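Local structure of endoglucanase A (3IK2) at residues A[1-6]-A[425-430]; A[443-448]-A[456-461]; A[482-487]-A[503-508]. The protein probably cleaves internal beta-1,4-glucosidic bonds of cellulose and related glucans, as an endoglucanase of glycoside hydrolase family 44. One frame throughout, in Å; residues are numbered along the deposited sequence.

Interaction 1: residues A[1-6]-A[425-430]; sequences MDVNVN and NNSSTY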
ATOM      1  N   MET A   1     -34.061   4.388  -0.813  1.00 19.80           N
ATOM      2  CA  MET A   1     -34.100   3.273  -1.825  1.00 20.51           C
ATOM      3  C   MET A   1     -33.895   1.954  -1.090  1.00 20.05           C
ATOM      4  O   MET A   1     -33.467   1.945   0.059  1.00 20.64           O
ATOM      5  CB  MET A   1     -33.042   3.485  -2.926  1.00 20.26           C
ATOM      6  CG  MET A   1     -31.589   3.216  -2.511  1.00 21.15           C
ATOM      7  SD  MET A   1     -30.266   3.855  -3.618  1.00 21.10           S
ATOM      8  CE  MET A   1     -30.269   5.590  -3.172  1.00 20.24           C
ATOM      9  N   ASP A   2     -34.236   0.847  -1.721  1.00 19.73           N
ATOM     10  CA  ASP A   2     -34.032  -0.450  -1.103  1.00 19.43           C
ATOM     11  C   ASP A   2     -32.927  -1.158  -1.848  1.00 18.88           C
ATOM     12  O   ASP A   2     -32.871  -1.133  -3.084  1.00 18.52           O
ATOM     13  CB  ASP A   2     -35.303  -1.284  -1.149  1.00 19.92           C
ATOM     14  CG  ASP A   2     -36.403  -0.757  -0.217  1.00 23.57           C
ATOM     15  OD1 ASP A   2     -36.262   0.327   0.409  1.00 25.61           O
ATOM     16  OD2 ASP A   2     -37.434  -1.449  -0.113  1.00 28.19           O
ATOM     17  N   VAL A   3     -32.047  -1.794  -1.088  1.00 17.57           N
ATOM     18  CA  VAL A   3     -30.936  -2.520  -1.649  1.00 16.44           C
ATOM     19  C   VAL A   3     -30.915  -3.885  -0.958  1.00 16.33           C
ATOM     20  O   VAL A   3     -31.006  -3.957   0.268  1.00 16.30           O
ATOM     21  CB  VAL A   3     -29.600  -1.710  -1.409  1.00 16.90           C
ATOM     22  CG1 VAL A   3     -28.352  -2.547  -1.724  1.00 13.73           C
ATOM     23  CG2 VAL A   3     -29.620  -0.382  -2.201  1.00 14.92           C
ATOM     24  N   ASN A   4     -30.825  -4.959  -1.737  1.00 16.35           N
ATOM     25  CA  ASN A   4     -30.690  -6.309  -1.171  1.00 16.35           C
ATOM     26  C   ASN A   4     -29.230  -6.678  -1.010  1.00 16.22           C
ATOM     27  O   ASN A   4     -28.416  -6.379  -1.873  1.00 16.53           O
ATOM     28  CB  ASN A   4     -31.400  -7.360  -2.043  1.00 15.74           C
ATOM     29  CG  ASN A   4     -32.888  -7.040  -2.246  1.00 19.31           C
ATOM     30  OD1 ASN A   4     -33.594  -6.683  -1.295  1.00 19.22           O
ATOM     31  ND2 ASN A   4     -33.368  -7.162  -3.503  1.00 20.65           N
ATOM     32  N   VAL A   5     -28.902  -7.332   0.104  1.00 15.91           N
ATOM     33  CA  VAL A   5     -27.556  -7.840   0.332  1.00 14.96           C
ATOM     34  C   VAL A   5     -27.652  -9.303   0.693  1.00 14.66           C
ATOM     35  O   VAL A   5     -28.179  -9.666   1.749  1.00 13.49           O
ATOM     36  CB  VAL A   5     -26.860  -7.107   1.480  1.00 15.36           C
ATOM     37  CG1 VAL A   5     -25.381  -7.649   1.697  1.00 13.86           C
ATOM     38  CG2 VAL A   5     -26.923  -5.587   1.247  1.00 15.10           C
ATOM     39  N   ASN A   6     -27.094 -10.120  -0.190  1.00 15.08           N
ATOM     40  CA  ASN A   6     -27.067 -11.561  -0.059  1.00 15.78           C
ATOM     41  C   ASN A   6     -25.686 -12.057   0.377  1.00 16.15           C
ATOM     42  O   ASN A   6     -24.696 -11.994  -0.392  1.00 16.00           O
ATOM     43  CB  ASN A   6     -27.492 -12.204  -1.383  1.00 15.79           C
ATOM     44  CG  ASN A   6     -28.931 -11.859  -1.765  1.00 18.63           C
ATOM     45  OD1 ASN A   6     -29.801 -11.702  -0.908  1.00 20.29           O
ATOM     46  ND2 ASN A   6     -29.190 -11.761  -3.063  1.00 24.10           N
ATOM     47  N   ASN A 425     -23.393   0.976  -7.320  1.00 12.23           N
ATOM     48  CA  ASN A 425     -23.212   2.404  -7.464  1.00 11.95           C
ATOM     49  C   ASN A 425     -23.443   3.128  -6.132  1.00 11.21           C
ATOM     50  O   ASN A 425     -22.660   3.999  -5.741  1.00 10.37           O
ATOM     51  CB  ASN A 425     -24.110   2.985  -8.586  1.00 12.73           C
ATOM     52  CG  ASN A 425     -23.730   4.416  -8.962  1.00 14.09           C
ATOM     53  OD1 ASN A 425     -24.588   5.302  -9.097  1.00 17.49           O
ATOM     54  ND2 ASN A 425     -22.447   4.643  -9.154  1.00 14.58           N
ATOM     55  N   ASN A 426     -24.501   2.741  -5.425  1.00 10.28           N
ATOM     56  CA  ASN A 426     -24.890   3.483  -4.236  1.00  9.94           C
ATOM     57  C   ASN A 426     -24.393   2.893  -2.949  1.00  9.75           C
ATOM     58  O   ASN A 426     -24.317   3.577  -1.932  1.00  9.55           O
ATOM     59  CB  ASN A 426     -26.394   3.735  -4.230  1.00  9.30           C
ATOM     60  CG  ASN A 426     -26.780   4.761  -5.271  1.00 10.48           C
ATOM     61  OD1 ASN A 426     -26.382   5.931  -5.170  1.00 10.14           O
ATOM     62  ND2 ASN A 426     -27.490   4.322  -6.319  1.00  9.08           N
ATOM     63  N   SER A 427     -23.983   1.634  -3.017  1.00 10.42           N
ATOM     64  CA  SER A 427     -23.460   0.968  -1.836  1.00 10.15           C
ATOM     65  C   SER A 427     -22.179   0.188  -2.098  1.00  9.92           C
ATOM     66  O   SER A 427     -21.867  -0.163  -3.258  1.00 10.32           O
ATOM     67  CB  SER A 427     -24.538   0.052  -1.259  1.00  9.26           C
ATOM     68  OG  SER A 427     -24.602  -1.163  -1.965  1.00 10.40           O
ATOM     69  N   SER A 428     -21.430  -0.046  -1.019  1.00  9.79           N
ATOM     70  CA  SER A 428     -20.408  -1.110  -0.960  1.00  9.99           C
ATOM     71  C   SER A 428     -20.683  -1.980   0.248  1.00  9.16           C
ATOM     72  O   SER A 428     -21.026  -1.461   1.293  1.00  8.91           O
ATOM     73  CB  SER A 428     -18.992  -0.540  -0.873  1.00 10.12           C
ATOM     74  OG  SER A 428     -18.609  -0.015  -2.119  1.00 11.47           O
ATOM     75  N   THR A 429     -20.562  -3.297   0.093  1.00  9.50           N
ATOM     76  CA  THR A 429     -20.813  -4.256   1.193  1.00  9.06           C
ATOM     77  C   THR A 429     -19.736  -5.345   1.200  1.00  9.17           C
ATOM     78  O   THR A 429     -19.447  -5.949   0.165  1.00  9.25           O
ATOM     79  CB  THR A 429     -22.212  -4.962   1.099  1.00  9.31           C
ATOM     80  OG1 THR A 429     -22.303  -5.704  -0.138  1.00  6.72           O
ATOM     81  CG2 THR A 429     -23.383  -3.936   1.233  1.00  8.16           C
ATOM     82  N   TYR A 430     -19.150  -5.567   2.375  1.00  8.50           N
ATOM     83  CA  TYR A 430     -18.142  -6.607   2.591  1.00  8.71           C
ATOM     84  C   TYR A 430     -18.582  -7.391   3.809  1.00  8.12           C
ATOM     85  O   TYR A 430     -19.045  -6.813   4.773  1.00  7.97           O
ATOM     86  CB  TYR A 430     -16.708  -5.987   2.764  1.00  7.76           C
ATOM     87  CG  TYR A 430     -16.321  -5.108   1.565  1.00  8.22           C
ATOM     88  CD1 TYR A 430     -15.883  -5.679   0.375  1.00  7.55           C
ATOM     89  CD2 TYR A 430     -16.462  -3.708   1.607  1.00  8.08           C
ATOM     90  CE1 TYR A 430     -15.581  -4.894  -0.738  1.00  5.26           C
ATOM     91  CE2 TYR A 430     -16.140  -2.920   0.515  1.00  6.27           C
ATOM     92  CZ  TYR A 430     -15.713  -3.521  -0.655  1.00  6.38           C
ATOM     93  OH  TYR A 430     -15.394  -2.758  -1.756  1.00  5.86           O
TER

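Interaction 2: residues A[443-448]-A[456-461]; sequences IIVMNK and FNFNVS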
ATOM      1  N   ILE A 443     -19.623  -7.129   9.075  1.00 10.49           N
ATOM      2  CA  ILE A 443     -20.093  -6.614   7.802  1.00 10.19           C
ATOM      3  C   ILE A 443     -19.729  -5.139   7.725  1.00  9.91           C
ATOM      4  O   ILE A 443     -19.974  -4.387   8.667  1.00  9.99           O
ATOM      5  CB  ILE A 443     -21.614  -6.822   7.609  1.00 10.07           C
ATOM      6  CG1 ILE A 443     -22.004  -8.280   7.871  1.00 10.32           C
ATOM      7  CG2 ILE A 443     -22.030  -6.460   6.199  1.00 10.83           C
ATOM      8  CD1 ILE A 443     -23.504  -8.487   8.109  1.00  9.18           C
ATOM      9  N   ILE A 444     -19.116  -4.741   6.616  1.00  9.86           N
ATOM     10  CA  ILE A 444     -18.952  -3.317   6.296  1.00  9.93           C
ATOM     11  C   ILE A 444     -19.993  -2.931   5.271  1.00 11.30           C
ATOM     12  O   ILE A 444     -20.126  -3.578   4.216  1.00 11.84           O
ATOM     13  CB  ILE A 444     -17.528  -2.980   5.739  1.00  9.58           C
ATOM     14  CG1 ILE A 444     -16.446  -3.438   6.702  1.00  7.41           C
ATOM     15  CG2 ILE A 444     -17.376  -1.449   5.439  1.00  8.81           C
ATOM     16  CD1 ILE A 444     -16.427  -2.682   8.028  1.00  5.35           C
ATOM     17  N   VAL A 445     -20.740  -1.876   5.589  1.00 12.43           N
ATOM     18  CA  VAL A 445     -21.783  -1.382   4.706  1.00 13.51           C
ATOM     19  C   VAL A 445     -21.663   0.131   4.636  1.00 14.06           C
ATOM     20  O   VAL A 445     -21.621   0.807   5.671  1.00 14.42           O
ATOM     21  CB  VAL A 445     -23.212  -1.818   5.201  1.00 13.38           C
ATOM     22  CG1 VAL A 445     -24.263  -1.353   4.249  1.00 13.30           C
ATOM     23  CG2 VAL A 445     -23.301  -3.315   5.279  1.00 14.52           C
ATOM     24  N   MET A 446     -21.584   0.654   3.411  1.00 14.62           N
ATOM     25  CA  MET A 446     -21.492   2.096   3.161  1.00 15.74           C
ATOM     26  C   MET A 446     -22.583   2.522   2.175  1.00 13.71           C
ATOM     27  O   MET A 446     -22.842   1.845   1.169  1.00 13.76           O
ATOM     28  CB  MET A 446     -20.151   2.525   2.535  1.00 14.77           C
ATOM     29  CG  MET A 446     -18.848   2.263   3.285  1.00 19.55           C
ATOM     30  SD  MET A 446     -17.521   2.029   2.039  1.00 22.35           S
ATOM     31  CE  MET A 446     -17.201   0.278   2.319  1.00 23.40           C
ATOM     32  N   ASN A 447     -23.148   3.686   2.438  1.00 11.93           N
ATOM     33  CA  ASN A 447     -24.055   4.333   1.531  1.00 12.56           C
ATOM     34  C   ASN A 447     -23.287   5.486   0.862  1.00 12.38           C
ATOM     35  O   ASN A 447     -23.044   6.520   1.482  1.00 12.55           O
ATOM     36  CB  ASN A 447     -25.310   4.809   2.309  1.00 11.66           C
ATOM     37  CG  ASN A 447     -26.282   5.631   1.455  1.00 12.77           C
ATOM     38  OD1 ASN A 447     -26.100   5.808   0.261  1.00  9.60           O
ATOM     39  ND2 ASN A 447     -27.336   6.141   2.096  1.00 16.18           N
ATOM     40  N   LYS A 448     -22.886   5.285  -0.393  1.00 11.91           N
ATOM     41  CA  LYS A 448     -22.139   6.303  -1.149  1.00 12.39           C
ATOM     42  C   LYS A 448     -23.063   7.415  -1.712  1.00 11.45           C
ATOM     43  O   LYS A 448     -22.582   8.400  -2.275  1.00 10.95           O
ATOM     44  CB  LYS A 448     -21.282   5.680  -2.293  1.00 12.30           C
ATOM     45  CG  LYS A 448     -20.333   4.514  -1.906  1.00 14.45           C
ATOM     46  CD  LYS A 448     -19.578   3.894  -3.113  1.00 13.16           C
ATOM     47  CE  LYS A 448     -20.399   2.798  -3.808  1.00 17.36           C
ATOM     48  NZ  LYS A 448     -19.729   2.201  -5.026  1.00 15.38           N
ATOM     49  N   PHE A 456     -31.351  -1.405   3.704  1.00 13.95           N
ATOM     50  CA  PHE A 456     -30.624  -2.585   3.323  1.00 14.09           C
ATOM     51  C   PHE A 456     -31.395  -3.761   3.855  1.00 14.46           C
ATOM     52  O   PHE A 456     -31.654  -3.849   5.049  1.00 14.78           O
ATOM     53  CB  PHE A 456     -29.204  -2.581   3.894  1.00 13.54           C
ATOM     54  CG  PHE A 456     -28.262  -1.657   3.194  1.00 13.12           C
ATOM     55  CD1 PHE A 456     -27.592  -2.073   2.032  1.00 11.52           C
ATOM     56  CD2 PHE A 456     -28.004  -0.386   3.710  1.00  9.78           C
ATOM     57  CE1 PHE A 456     -26.700  -1.232   1.384  1.00  9.90           C
ATOM     58  CE2 PHE A 456     -27.100   0.470   3.061  1.00  8.92           C
ATOM     59  CZ  PHE A 456     -26.450   0.048   1.905  1.00  9.92           C
ATOM     60  N   ASN A 457     -31.742  -4.660   2.950  1.00 15.58           N
ATOM     61  CA  ASN A 457     -32.396  -5.906   3.287  1.00 16.68           C
ATOM     62  C   ASN A 457     -31.358  -7.018   3.191  1.00 15.92           C
ATOM     63  O   ASN A 457     -30.877  -7.320   2.110  1.00 15.88           O
ATOM     64  CB  ASN A 457     -33.583  -6.122   2.330  1.00 18.02           C
ATOM     65  CG  ASN A 457     -34.454  -4.877   2.204  1.00 21.57           C
ATOM     66  OD1 ASN A 457     -34.866  -4.291   3.217  1.00 28.46           O
ATOM     67  ND2 ASN A 457     -34.716  -4.440   0.966  1.00 25.36           N
ATOM     68  N   PHE A 458     -30.987  -7.594   4.336  1.00 15.87           N
ATOM     69  CA  PHE A 458     -29.905  -8.545   4.408  1.00 15.50           C
ATOM     70  C   PHE A 458     -30.422  -9.946   4.430  1.00 16.52           C
ATOM     71  O   PHE A 458     -31.302 -10.277   5.229  1.00 16.37           O
ATOM     72  CB  PHE A 458     -29.038  -8.342   5.672  1.00 15.10           C
ATOM     73  CG  PHE A 458     -28.257  -7.042   5.692  1.00 13.72           C
ATOM     74  CD1 PHE A 458     -26.957  -6.992   5.197  1.00 12.31           C
ATOM     75  CD2 PHE A 458     -28.825  -5.875   6.226  1.00 10.73           C
ATOM     76  CE1 PHE A 458     -26.228  -5.784   5.211  1.00 11.04           C
ATOM     77  CE2 PHE A 458     -28.119  -4.673   6.251  1.00 10.48           C
ATOM     78  CZ  PHE A 458     -26.809  -4.626   5.726  1.00 13.40           C
ATOM     79  N   ASN A 459     -29.811 -10.790   3.604  1.00 17.47           N
ATOM     80  CA  ASN A 459     -30.111 -12.214   3.604  1.00 18.58           C
ATOM     81  C   ASN A 459     -28.837 -12.989   3.828  1.00 18.46           C
ATOM     82  O   ASN A 459     -28.025 -13.132   2.912  1.00 18.56           O
ATOM     83  CB  ASN A 459     -30.734 -12.623   2.265  1.00 19.69           C
ATOM     84  CG  ASN A 459     -31.814 -11.662   1.817  1.00 23.13           C
ATOM     85  OD1 ASN A 459     -32.966 -11.764   2.275  1.00 27.55           O
ATOM     86  ND2 ASN A 459     -31.448 -10.693   0.931  1.00 24.56           N
ATOM     87  N   VAL A 460     -28.666 -13.503   5.040  1.00 17.71           N
ATOM     88  CA  VAL A 460     -27.476 -14.261   5.379  1.00 17.62           C
ATOM     89  C   VAL A 460     -27.747 -15.762   5.231  1.00 17.91           C
ATOM     90  O   VAL A 460     -28.526 -16.359   5.983  1.00 18.11           O
ATOM     91  CB  VAL A 460     -26.979 -13.923   6.792  1.00 16.84           C
ATOM     92  CG1 VAL A 460     -25.720 -14.663   7.094  1.00 17.83           C
ATOM     93  CG2 VAL A 460     -26.777 -12.419   6.935  1.00 16.78           C
ATOM     94  N   SER A 461     -27.119 -16.361   4.230  1.00 17.90           N
ATOM     95  CA  SER A 461     -27.119 -17.818   4.087  1.00 17.86           C
ATOM     96  C   SER A 461     -25.931 -18.408   4.862  1.00 17.21           C
ATOM     97  O   SER A 461     -24.781 -18.194   4.512  1.00 17.17           O
ATOM     98  CB  SER A 461     -27.088 -18.205   2.599  1.00 17.65           C
ATOM     99  OG  SER A 461     -26.988 -19.607   2.447  1.00 18.91           O
TER

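Interaction 3: residues A[482-487]-A[503-508]; sequences TKRDDV and TAVHIV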
ATOM      1  N   THR A 482     -19.235   6.260  16.180  1.00 13.36           N
ATOM      2  CA  THR A 482     -20.211   6.156  17.263  1.00 13.66           C
ATOM      3  C   THR A 482     -20.937   4.821  17.170  1.00 13.38           C
ATOM      4  O   THR A 482     -21.208   4.334  16.084  1.00 13.34           O
ATOM      5  CB  THR A 482     -21.220   7.319  17.224  1.00 13.99           C
ATOM      6  OG1 THR A 482     -21.935   7.303  15.968  1.00 16.00           O
ATOM      7  CG2 THR A 482     -20.503   8.663  17.395  1.00 12.88           C
ATOM      8  N   LYS A 483     -21.251   4.234  18.320  1.00 13.90           N
ATOM      9  CA  LYS A 483     -22.130   3.082  18.372  1.00 14.07           C
ATOM     10  C   LYS A 483     -23.519   3.529  17.977  1.00 14.24           C
ATOM     11  O   LYS A 483     -24.075   4.476  18.561  1.00 13.45           O
ATOM     12  CB  LYS A 483     -22.141   2.449  19.758  1.00 14.83           C
ATOM     13  CG  LYS A 483     -22.877   1.096  19.808  1.00 17.12           C
ATOM     14  CD  LYS A 483     -22.751   0.458  21.176  1.00 21.21           C
ATOM     15  CE  LYS A 483     -22.904  -1.062  21.098  1.00 24.00           C
ATOM     16  NZ  LYS A 483     -24.311  -1.517  21.213  1.00 28.01           N
ATOM     17  N   ARG A 484     -24.065   2.864  16.961  1.00 13.75           N
ATOM     18  CA  ARG A 484     -25.392   3.192  16.475  1.00 14.22           C
ATOM     19  C   ARG A 484     -26.410   2.207  17.058  1.00 13.72           C
ATOM     20  O   ARG A 484     -26.073   1.307  17.808  1.00 14.05           O
ATOM     21  CB  ARG A 484     -25.402   3.262  14.942  1.00 14.05           C
ATOM     22  CG  ARG A 484     -24.037   3.681  14.396  1.00 16.90           C
ATOM     23  CD  ARG A 484     -24.054   4.595  13.187  1.00 20.27           C
ATOM     24  NE  ARG A 484     -23.055   5.670  13.307  1.00 19.66           N
ATOM     25  CZ  ARG A 484     -23.115   6.836  12.661  1.00 20.78           C
ATOM     26  NH1 ARG A 484     -24.119   7.098  11.820  1.00 21.82           N
ATOM     27  NH2 ARG A 484     -22.183   7.754  12.866  1.00 18.04           N
ATOM     28  N   ASP A 485     -27.663   2.397  16.726  1.00 13.96           N
ATOM     29  CA  ASP A 485     -28.710   1.530  17.208  1.00 14.49           C
ATOM     30  C   ASP A 485     -28.494   0.065  16.795  1.00 14.41           C
ATOM     31  O   ASP A 485     -28.077  -0.219  15.651  1.00 14.29           O
ATOM     32  CB  ASP A 485     -30.046   2.041  16.676  1.00 13.58           C
ATOM     33  CG  ASP A 485     -31.199   1.764  17.617  1.00 15.17           C
ATOM     34  OD1 ASP A 485     -31.021   1.782  18.873  1.00 13.48           O
ATOM     35  OD2 ASP A 485     -32.301   1.545  17.071  1.00 16.67           O
ATOM     36  N   ASP A 486     -28.781  -0.860  17.712  1.00 14.84           N
ATOM     37  CA  ASP A 486     -28.656  -2.284  17.394  1.00 16.00           C
ATOM     38  C   ASP A 486     -29.570  -2.644  16.252  1.00 16.76           C
ATOM     39  O   ASP A 486     -30.595  -1.983  16.030  1.00 16.25           O
ATOM     40  CB  ASP A 486     -29.010  -3.164  18.584  1.00 16.00           C
ATOM     41  CG  ASP A 486     -28.009  -3.065  19.705  1.00 16.76           C
ATOM     42  OD1 ASP A 486     -27.049  -2.284  19.626  1.00 18.47           O
ATOM     43  OD2 ASP A 486     -28.192  -3.785  20.699  1.00 20.91           O
ATOM     44  N   VAL A 487     -29.179  -3.682  15.515  1.00 18.27           N
ATOM     45  CA  VAL A 487     -30.082  -4.358  14.600  1.00 19.64           C
ATOM     46  C   VAL A 487     -31.376  -4.713  15.352  1.00 21.57           C
ATOM     47  O   VAL A 487     -31.355  -5.325  16.424  1.00 21.25           O
ATOM     48  CB  VAL A 487     -29.430  -5.586  13.936  1.00 19.21           C
ATOM     49  CG1 VAL A 487     -30.463  -6.390  13.151  1.00 18.25           C
ATOM     50  CG2 VAL A 487     -28.322  -5.124  12.996  1.00 18.71           C
ATOM     51  N   THR A 503     -22.702   7.487   4.841  1.00 10.31           N
ATOM     52  CA  THR A 503     -22.529   6.847   6.138  1.00  9.82           C
ATOM     53  C   THR A 503     -21.791   5.562   5.836  1.00  9.85           C
ATOM     54  O   THR A 503     -22.101   4.867   4.845  1.00  9.09           O
ATOM     55  CB  THR A 503     -23.905   6.561   6.825  1.00  9.78           C
ATOM     56  OG1 THR A 503     -24.556   7.798   7.077  1.00  9.29           O
ATOM     57  CG2 THR A 503     -23.752   5.819   8.187  1.00  8.72           C
ATOM     58  N   ALA A 504     -20.789   5.271   6.666  1.00  9.48           N
ATOM     59  CA  ALA A 504     -20.114   3.972   6.622  1.00  8.91           C
ATOM     60  C   ALA A 504     -20.291   3.302   7.994  1.00  9.15           C
ATOM     61  O   ALA A 504     -20.105   3.934   9.031  1.00  9.03           O
ATOM     62  CB  ALA A 504     -18.634   4.132   6.273  1.00  9.42           C
ATOM     63  N   VAL A 505     -20.621   2.016   7.975  1.00  8.19           N
ATOM     64  CA  VAL A 505     -21.023   1.285   9.159  1.00  8.27           C
ATOM     65  C   VAL A 505     -20.293  -0.079   9.184  1.00  9.00           C
ATOM     66  O   VAL A 505     -20.007  -0.637   8.129  1.00  7.79           O
ATOM     67  CB  VAL A 505     -22.629   1.159   9.117  1.00  8.15           C
ATOM     68  CG1 VAL A 505     -23.143  -0.244   9.233  1.00  9.55           C
ATOM     69  CG2 VAL A 505     -23.319   2.166   9.978  1.00  4.76           C
ATOM     70  N   HIS A 506     -19.985  -0.560  10.397  1.00  9.21           N
ATOM     71  CA  HIS A 506     -19.500  -1.920  10.683  1.00  9.58           C
ATOM     72  C   HIS A 506     -20.597  -2.628  11.527  1.00  9.75           C
ATOM     73  O   HIS A 506     -20.942  -2.180  12.632  1.00  9.14           O
ATOM     74  CB  HIS A 506     -18.152  -1.842  11.477  1.00  9.04           C
ATOM     75  CG  HIS A 506     -17.487  -3.167  11.743  1.00  8.81           C
ATOM     76  ND1 HIS A 506     -16.114  -3.292  11.901  1.00  6.64           N
ATOM     77  CD2 HIS A 506     -17.991  -4.418  11.874  1.00  6.96           C
ATOM     78  CE1 HIS A 506     -15.811  -4.551  12.133  1.00  3.86           C
ATOM     79  NE2 HIS A 506     -16.927  -5.260  12.118  1.00  5.98           N
ATOM     80  N   ILE A 507     -21.150  -3.722  10.996  1.00 10.08           N
ATOM     81  CA  ILE A 507     -22.191  -4.477  11.694  1.00  9.91           C
ATOM     82  C   ILE A 507     -21.555  -5.732  12.271  1.00 10.28           C
ATOM     83  O   ILE A 507     -20.840  -6.437  11.561  1.00  9.84           O
ATOM     84  CB  ILE A 507     -23.362  -4.864  10.747  1.00  9.54           C
ATOM     85  CG1 ILE A 507     -23.979  -3.611  10.116  1.00  9.34           C
ATOM     86  CG2 ILE A 507     -24.434  -5.730  11.484  1.00  8.77           C
ATOM     87  CD1 ILE A 507     -25.057  -3.888   9.115  1.00 10.95           C
ATOM     88  N   VAL A 508     -21.811  -6.004  13.554  1.00 10.83           N
ATOM     89  CA  VAL A 508     -21.325  -7.234  14.188  1.00 12.30           C
ATOM     90  C   VAL A 508     -22.532  -8.117  14.526  1.00 12.95           C
ATOM     91  O   VAL A 508     -23.408  -7.720  15.304  1.00 12.47           O
ATOM     92  CB  VAL A 508     -20.473  -6.950  15.449  1.00 13.07           C
ATOM     93  CG1 VAL A 508     -19.862  -8.264  16.020  1.00 14.00           C
ATOM     94  CG2 VAL A 508     -19.373  -5.944  15.140  1.00 13.80           C
TER
HETATM   95  O   HOH W   1     -25.486   8.430   9.475  1.00 22.08           O

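Interaction 1: residues A[1-6]-A[425-430]
Met1, Val3 and Val5 turn their side chains onto Asn426, Ser427 and Thr429 in the beta-sandwich domain that accompanies the TIM-like barrel in family 44 enzymes. The two segments run in nearly the same direction, 22° apart end to end. No hydrogen bond joins them, and the pairs Val3–Ser427 and Val5–Thr429 set the register. Alternate residues of the strand, Val3 and Val5, face the second segment, where they meet the start of strand 427-433. In the sheet, strand 415-421 lies next to both partners.

At the outer end, Met1 and Asn426 pack with their side chains crossing at about a right angle. The thioether does the touching: Met1 SD lies 3.9 Å from Asn426 CB and 3.9 Å from its ND2, while Met1 CE reaches Asn426 CG at 4.2 Å. Met1 starts with CG tucked between the backbone N and the carbonyl carbon, and the chain then bends at its last torsion (chi3 78°), so that sulfur and methyl both rest on the amide. That amide is held by polar neighbours, with OD1 bonded to Asn449 ND2 and ND2 to Asp423 OD2, so the methionine covers a group already fixed in place.

Deeper in, Val5 and Thr429 reach toward each other tip to tip. Their CG2 methyls meet at 3.9 Å, and Val5 CG1 comes within 4.1 Å of Thr429 OG1. Phe456 and Phe458 of strand 454-461 also pack on Val5, and Val445 packs on Thr429, adding apolar neighbours to the pair. Between the two ends, Val3 CG1 sits 4.0 Å from Ser427 OG, a hydroxyl engaged in hydrogen bonds with Asp423 O and Thr421 OG1.

Interaction 2: residues A[443-448]-A[456-461]
Val445 parts its two methyls between two phenylalanine rings, Phe456 and Phe458, in the apolar interior of the beta-sandwich domain. Strands 440-447 and 454-461 follow one another in the chain; their segments 443-447 and 456-461 run nearly antiparallel (157°), with axes 10.9 Å apart at the closest. The contact is carried almost entirely by side chains, with no hydrogen bond across it.

The valine rotamer decides which methyl each ring receives. CG1, trans to the backbone N (chi1 -177°), settles over one face of Phe456 as a CH-pi contact. Val445 CG1 lies 3.6 Å from the Phe456 centroid, close to the ring normal and shifted slightly toward the rim. Phe456 CZ is the ring atom nearest to Val445 CG1, at 3.5 Å. The two side chains slide past each other in opposite directions.

CG2 of Val445 goes instead to the edge of Phe458, lying near the ring plane 3.8 Å from Phe458 CZ. As alternate residues, both rings leave the same face of the strand, and with CG beside the backbone N in each they lean alike. Phe458 also stacks with the ring of Phe495, while Ile499 touches both Val445 and Phe456. Beside the valine methyl, Ile443 CG2 makes a looser, oblique contact with Phe458 CE1 at 4.4 Å.

Interaction 3: residues A[482-487]-A[503-508]
The touching parts of 482-487 and 503-508 run 50° apart, with CA atoms of Arg484 and Val505 8.7 Å from each other and no direct hydrogen bond between the segments. Strand 468-475 lies between their two strands in the sheet of the beta-sandwich domain, which leaves side chains to span the gap. Arg484 carries most of the contact. Its chain bends at both chi2 and chi3, and the aliphatic part lies across Val505, Arg484 CD to Val505 CG2 4.1 Å, before the guanidinium passes Thr503, where Arg484 NH1 is 3.9 Å from Thr503 CG2. A water sits in the guanidinium plane at its edge, accepting a weak bond from Arg484 NH1 (3.0 Å) and hydrogen-bonded to Thr503 OG1 (2.6 Å). That hydroxyl is also bonded to Pro500 O and Ala501 O. Farther along, Val487 CG2 and Ile507 CG2 touch at 4.2 Å, and Phe495 and Tyr497 pack on the same valine. The arginine thus serves two purposes: its CD methylene packs on Val505, while NH1 forms a salt bridge with Asp475 OD2. Pairing with that carboxylate probably offsets the positive charge, while the water bridges NH1 to the Thr503 hydroxyl.

All three contacts belong to the beta-sandwich domain and lie on one side of the chain's centre. Interactions 1 and 2 adjoin, about 6 Å between centres, because strand 2-15 neighbours 454-461 in the sheet and strand 427-433 neighbours 440-447; probable backbone hydrogen bonds such as Val5 O to Asn459 N (2.7 Å) tie them together. Interaction 2 is wholly buried and apolar, whereas interaction 1 passes from a buried middle to a partly exposed end of thioether and amide. Interaction 3 joins interaction 2 through the pairing of 440-447 with 503-510, but reaches the outermost strand 481-484, where charge and water enter.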